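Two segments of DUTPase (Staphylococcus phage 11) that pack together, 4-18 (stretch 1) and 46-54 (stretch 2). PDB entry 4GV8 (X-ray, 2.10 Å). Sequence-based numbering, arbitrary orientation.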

# COMPACT_ATOMS: atom_id res chain seq x y z
N THR B 4 17.10 -12.23 -18.16
CA THR B 4 17.87 -11.13 -17.54
C THR B 4 17.09 -9.77 -17.50
O THR B 4 16.27 -9.46 -18.38
CB THR B 4 19.27 -10.93 -18.22
OG1 THR B 4 19.09 -10.36 -19.52
CG2 THR B 4 20.04 -12.25 -18.31
N LEU B 5 17.33 -9.00 -16.45
CA LEU B 5 16.81 -7.62 -16.36
C LEU B 5 17.96 -6.60 -16.47
O LEU B 5 18.92 -6.62 -15.70
CB LEU B 5 16.04 -7.42 -15.06
CG LEU B 5 15.50 -6.02 -14.76
CD1 LEU B 5 14.48 -5.54 -15.80
CD2 LEU B 5 14.95 -6.06 -13.34
N GLN B 6 17.87 -5.73 -17.48
CA GLN B 6 18.85 -4.65 -17.62
C GLN B 6 18.69 -3.58 -16.56
O GLN B 6 17.56 -3.10 -16.31
CB GLN B 6 18.73 -3.99 -18.98
CG GLN B 6 19.09 -4.89 -20.15
CD GLN B 6 18.95 -4.13 -21.45
OE1 GLN B 6 19.93 -3.61 -21.99
NE2 GLN B 6 17.73 -4.00 -21.92
N VAL B 7 19.81 -3.21 -15.95
CA VAL B 7 19.88 -2.14 -14.97
C VAL B 7 20.96 -1.13 -15.39
O VAL B 7 22.09 -1.51 -15.72
CB VAL B 7 20.22 -2.71 -13.56
CG1 VAL B 7 20.24 -1.60 -12.51
CG2 VAL B 7 19.27 -3.86 -13.18
N ARG B 8 20.62 0.15 -15.38
CA ARG B 8 21.61 1.24 -15.51
C ARG B 8 21.81 1.94 -14.18
O ARG B 8 20.82 2.32 -13.55
CB ARG B 8 21.16 2.30 -16.54
CG ARG B 8 21.43 1.92 -17.97
CD ARG B 8 20.93 2.91 -18.99
NE ARG B 8 21.34 4.28 -18.70
CZ ARG B 8 20.50 5.31 -18.64
NH1 ARG B 8 19.18 5.20 -18.88
NH2 ARG B 8 21.00 6.49 -18.33
N LEU B 9 23.07 2.10 -13.75
CA LEU B 9 23.42 2.93 -12.62
C LEU B 9 23.64 4.34 -13.17
O LEU B 9 24.35 4.51 -14.17
CB LEU B 9 24.63 2.34 -11.89
CG LEU B 9 24.53 0.89 -11.38
CD1 LEU B 9 25.75 0.56 -10.53
CD2 LEU B 9 23.25 0.63 -10.55
N LEU B 10 23.01 5.34 -12.57
CA LEU B 10 22.99 6.72 -13.18
C LEU B 10 23.96 7.68 -12.51
O LEU B 10 24.18 8.80 -12.97
CB LEU B 10 21.58 7.32 -13.23
CG LEU B 10 20.49 6.38 -13.86
CD1 LEU B 10 19.05 6.86 -13.54
CD2 LEU B 10 20.70 6.16 -15.36
N SER B 11 24.55 7.24 -11.41
CA SER B 11 25.62 8.00 -10.80
C SER B 11 26.57 7.10 -10.03
O SER B 11 26.36 5.88 -9.93
CB SER B 11 25.07 9.12 -9.89
OG SER B 11 24.56 8.59 -8.68
N GLU B 12 27.60 7.76 -9.50
CA GLU B 12 28.56 7.18 -8.58
C GLU B 12 27.92 6.80 -7.23
O GLU B 12 28.47 5.96 -6.53
CB GLU B 12 29.77 8.13 -8.36
CG GLU B 12 29.46 9.48 -7.67
CD GLU B 12 30.71 10.35 -7.41
OE1 GLU B 12 31.85 10.04 -7.84
OE2 GLU B 12 30.53 11.40 -6.75
N ASN B 13 26.80 7.45 -6.88
CA ASN B 13 26.04 7.21 -5.62
C ASN B 13 25.07 5.99 -5.71
O ASN B 13 24.49 5.57 -4.70
CB ASN B 13 25.27 8.48 -5.25
CG ASN B 13 26.20 9.68 -4.96
OD1 ASN B 13 27.31 9.50 -4.45
ND2 ASN B 13 25.76 10.89 -5.29
N ALA B 14 24.92 5.43 -6.91
CA ALA B 14 24.00 4.31 -7.20
C ALA B 14 24.61 2.96 -6.84
O ALA B 14 25.81 2.79 -6.73
CB ALA B 14 23.55 4.32 -8.64
N ARG B 15 23.75 1.98 -6.65
CA ARG B 15 24.22 0.68 -6.29
C ARG B 15 23.31 -0.32 -6.90
O ARG B 15 22.08 -0.16 -6.84
CB ARG B 15 24.20 0.47 -4.80
CG ARG B 15 24.73 -0.90 -4.44
CD ARG B 15 24.87 -1.04 -2.95
NE ARG B 15 25.07 -2.44 -2.60
CZ ARG B 15 25.29 -2.88 -1.36
NH1 ARG B 15 25.34 -2.03 -0.32
NH2 ARG B 15 25.45 -4.18 -1.15
N MET B 16 23.91 -1.36 -7.47
CA MET B 16 23.16 -2.44 -8.08
C MET B 16 22.15 -2.97 -7.05
O MET B 16 22.53 -3.29 -5.92
CB MET B 16 24.11 -3.59 -8.54
CG MET B 16 24.65 -3.39 -9.94
SD MET B 16 23.43 -3.14 -11.26
CE MET B 16 23.05 -4.84 -11.69
N PRO B 17 20.86 -3.01 -7.42
CA PRO B 17 19.92 -3.73 -6.54
C PRO B 17 20.38 -5.16 -6.23
O PRO B 17 21.23 -5.73 -6.90
CB PRO B 17 18.65 -3.78 -7.37
CG PRO B 17 18.74 -2.58 -8.25
CD PRO B 17 20.19 -2.47 -8.62
N GLU B 18 19.79 -5.74 -5.20
CA GLU B 18 20.36 -6.93 -4.56
C GLU B 18 19.27 -7.82 -3.98
O GLU B 18 18.46 -7.37 -3.17
CB GLU B 18 21.22 -6.44 -3.40
CG GLU B 18 22.51 -7.18 -3.17
CD GLU B 18 23.20 -6.63 -1.94
OE1 GLU B 18 22.50 -6.25 -0.96
OE2 GLU B 18 24.45 -6.56 -1.96
N LYS B 46 15.84 9.51 -4.37
CA LYS B 46 16.42 8.99 -5.61
C LYS B 46 17.26 7.78 -5.32
O LYS B 46 18.03 7.76 -4.37
CB LYS B 46 17.26 10.07 -6.31
CG LYS B 46 16.43 11.29 -6.67
N THR B 47 17.15 6.79 -6.21
CA THR B 47 17.94 5.55 -6.19
C THR B 47 19.18 5.67 -7.10
O THR B 47 20.16 4.87 -6.99
CB THR B 47 17.06 4.37 -6.73
OG1 THR B 47 16.64 4.65 -8.09
CG2 THR B 47 15.83 4.25 -5.88
N ASP B 48 19.10 6.63 -8.02
CA ASP B 48 20.00 6.73 -9.19
C ASP B 48 20.14 5.38 -9.95
O ASP B 48 21.21 4.98 -10.44
CB ASP B 48 21.37 7.34 -8.79
CG ASP B 48 21.27 8.81 -8.46
OD1 ASP B 48 20.21 9.46 -8.68
OD2 ASP B 48 22.27 9.37 -8.00
N VAL B 49 19.02 4.70 -10.11
CA VAL B 49 18.98 3.43 -10.83
C VAL B 49 17.83 3.51 -11.84
O VAL B 49 16.74 3.96 -11.49
CB VAL B 49 18.85 2.23 -9.85
CG1 VAL B 49 18.53 0.93 -10.58
CG2 VAL B 49 20.10 2.11 -8.99
N ALA B 50 18.10 3.14 -13.10
CA ALA B 50 17.04 2.85 -14.09
C ALA B 50 17.03 1.32 -14.39
O ALA B 50 18.05 0.64 -14.35
CB ALA B 50 17.20 3.68 -15.36
N VAL B 51 15.84 0.78 -14.64
CA VAL B 51 15.70 -0.61 -15.08
C VAL B 51 14.91 -0.56 -16.40
O VAL B 51 14.30 0.46 -16.71
CB VAL B 51 15.01 -1.49 -13.99
CG1 VAL B 51 15.86 -1.56 -12.70
CG2 VAL B 51 13.59 -0.97 -13.70
N SER B 52 14.95 -1.64 -17.18
CA SER B 52 14.09 -1.83 -18.34
C SER B 52 13.25 -3.11 -18.14
O SER B 52 13.68 -4.22 -18.52
CB SER B 52 14.88 -1.92 -19.64
OG SER B 52 14.01 -1.85 -20.75
N ILE B 53 12.09 -2.93 -17.53
CA ILE B 53 11.12 -4.02 -17.33
C ILE B 53 10.49 -4.31 -18.70
O ILE B 53 10.05 -3.39 -19.43
CB ILE B 53 10.05 -3.63 -16.28
CG1 ILE B 53 10.75 -3.43 -14.91
CG2 ILE B 53 8.90 -4.67 -16.15
CD1 ILE B 53 9.93 -2.64 -13.91
N PRO B 54 10.46 -5.59 -19.07
CA PRO B 54 9.82 -5.85 -20.35
C PRO B 54 8.28 -5.69 -20.28
O PRO B 54 7.67 -5.80 -19.20
CB PRO B 54 10.20 -7.30 -20.66
CG PRO B 54 11.25 -7.66 -19.67
CD PRO B 54 11.02 -6.81 -18.48
O HOH W 1 15.69 -5.34 -19.50
O HOH W 2 22.57 11.09 -5.95
O HOH W 3 21.06 3.02 -5.65

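The two stretches pair as antiparallel strands. Strand 4-9 runs beside strand 49-52 at an angle of 158°, and the axes approach to 4.6 Å. Together the stretches bury 660 Å², both sides summed.

The backbone ladder sets the register. Arg 8 and Ala 50 form a closed pair: Arg 8 N donates to Ala 50 O at 2.8 Å, and Ala 50 N donates to Arg 8 O at 2.9 Å. Ser 52 N reaches Gln 6 O at 3.1 Å. Past the strand, Leu 10 N donates to Asp 48 O at 2.8 Å, so the pairing carries on into the loop. Between these bonds the chains lie close enough for CA-H...O contacts. Val 7 CA lies 3.4 Å from Ala 50 O, and Val 51 CA lies 3.3 Å from Gln 6 O.

Side chains alternate between the two faces of the sheet. Val 7, Leu 9, Val 49 and Val 51 share one face. Val 49 is the main bump here. Its two methyl groups are met by different neighbours. Val 49 CG1 touches Val 7 CG1 at 3.6 Å and Pro 17 CG at 4.2 Å. Val 49 CG2 meets Leu 9 CD2 at 3.8 Å and Ala 14 CB at 4.1 Å, with the carbonyl Arg 15 O at 3.7 Å. The loop after strand 4-9 thus curls back, and its residues help line the hollow that holds Val 49. Farther along, Val 7 CG2 packs on Val 51 CG1 at 4.1 Å. Leu 5 points sideways from its CA, but its end comes nearer. Leu 5 CD1 sits 3.1 Å from Ser 52 O, a tight fit against the backbone, and 4.4 Å from Ile 53 CG1.

The other face carries Gln 6, Arg 8, Ala 50 and Ser 52. Ala 50 is small, and its methyl is approached by two longer side chains. Leu 10 CD1 comes to 4.1 Å from Ala 50 CB, and Arg 8 NH1 lies 4.3 Å from the same atom. The guanidinium meets this methyl obliquely. At Gln 6, water 1 fills a gap: it accepts from Gln 6 N at 3.0 Å and donates to Ser 52 O at 2.5 Å.

Asp 48 has the largest area covered by the other stretch. Its CB points toward stretch 1. Ser 11 OG donates to Asp 48 OD2 at a short 2.5 Å, and also accepts from Asn 13 N at 3.1 Å. The serine hydroxyl therefore links the carboxylate to the type I turn from Ser 11 to Ala 14. Water 2 adds a second link, donating to Asp 48 OD2 at 2.7 Å and accepting from Asn 13 ND2 at 3.3 Å. At the end of the turn, Ala 14 points its methyl toward stretch 2. Ala 14 CB presses to 3.0 Å from Asp 48 O and 3.7 Å from Asp 48 CB, a close fit for a small side chain.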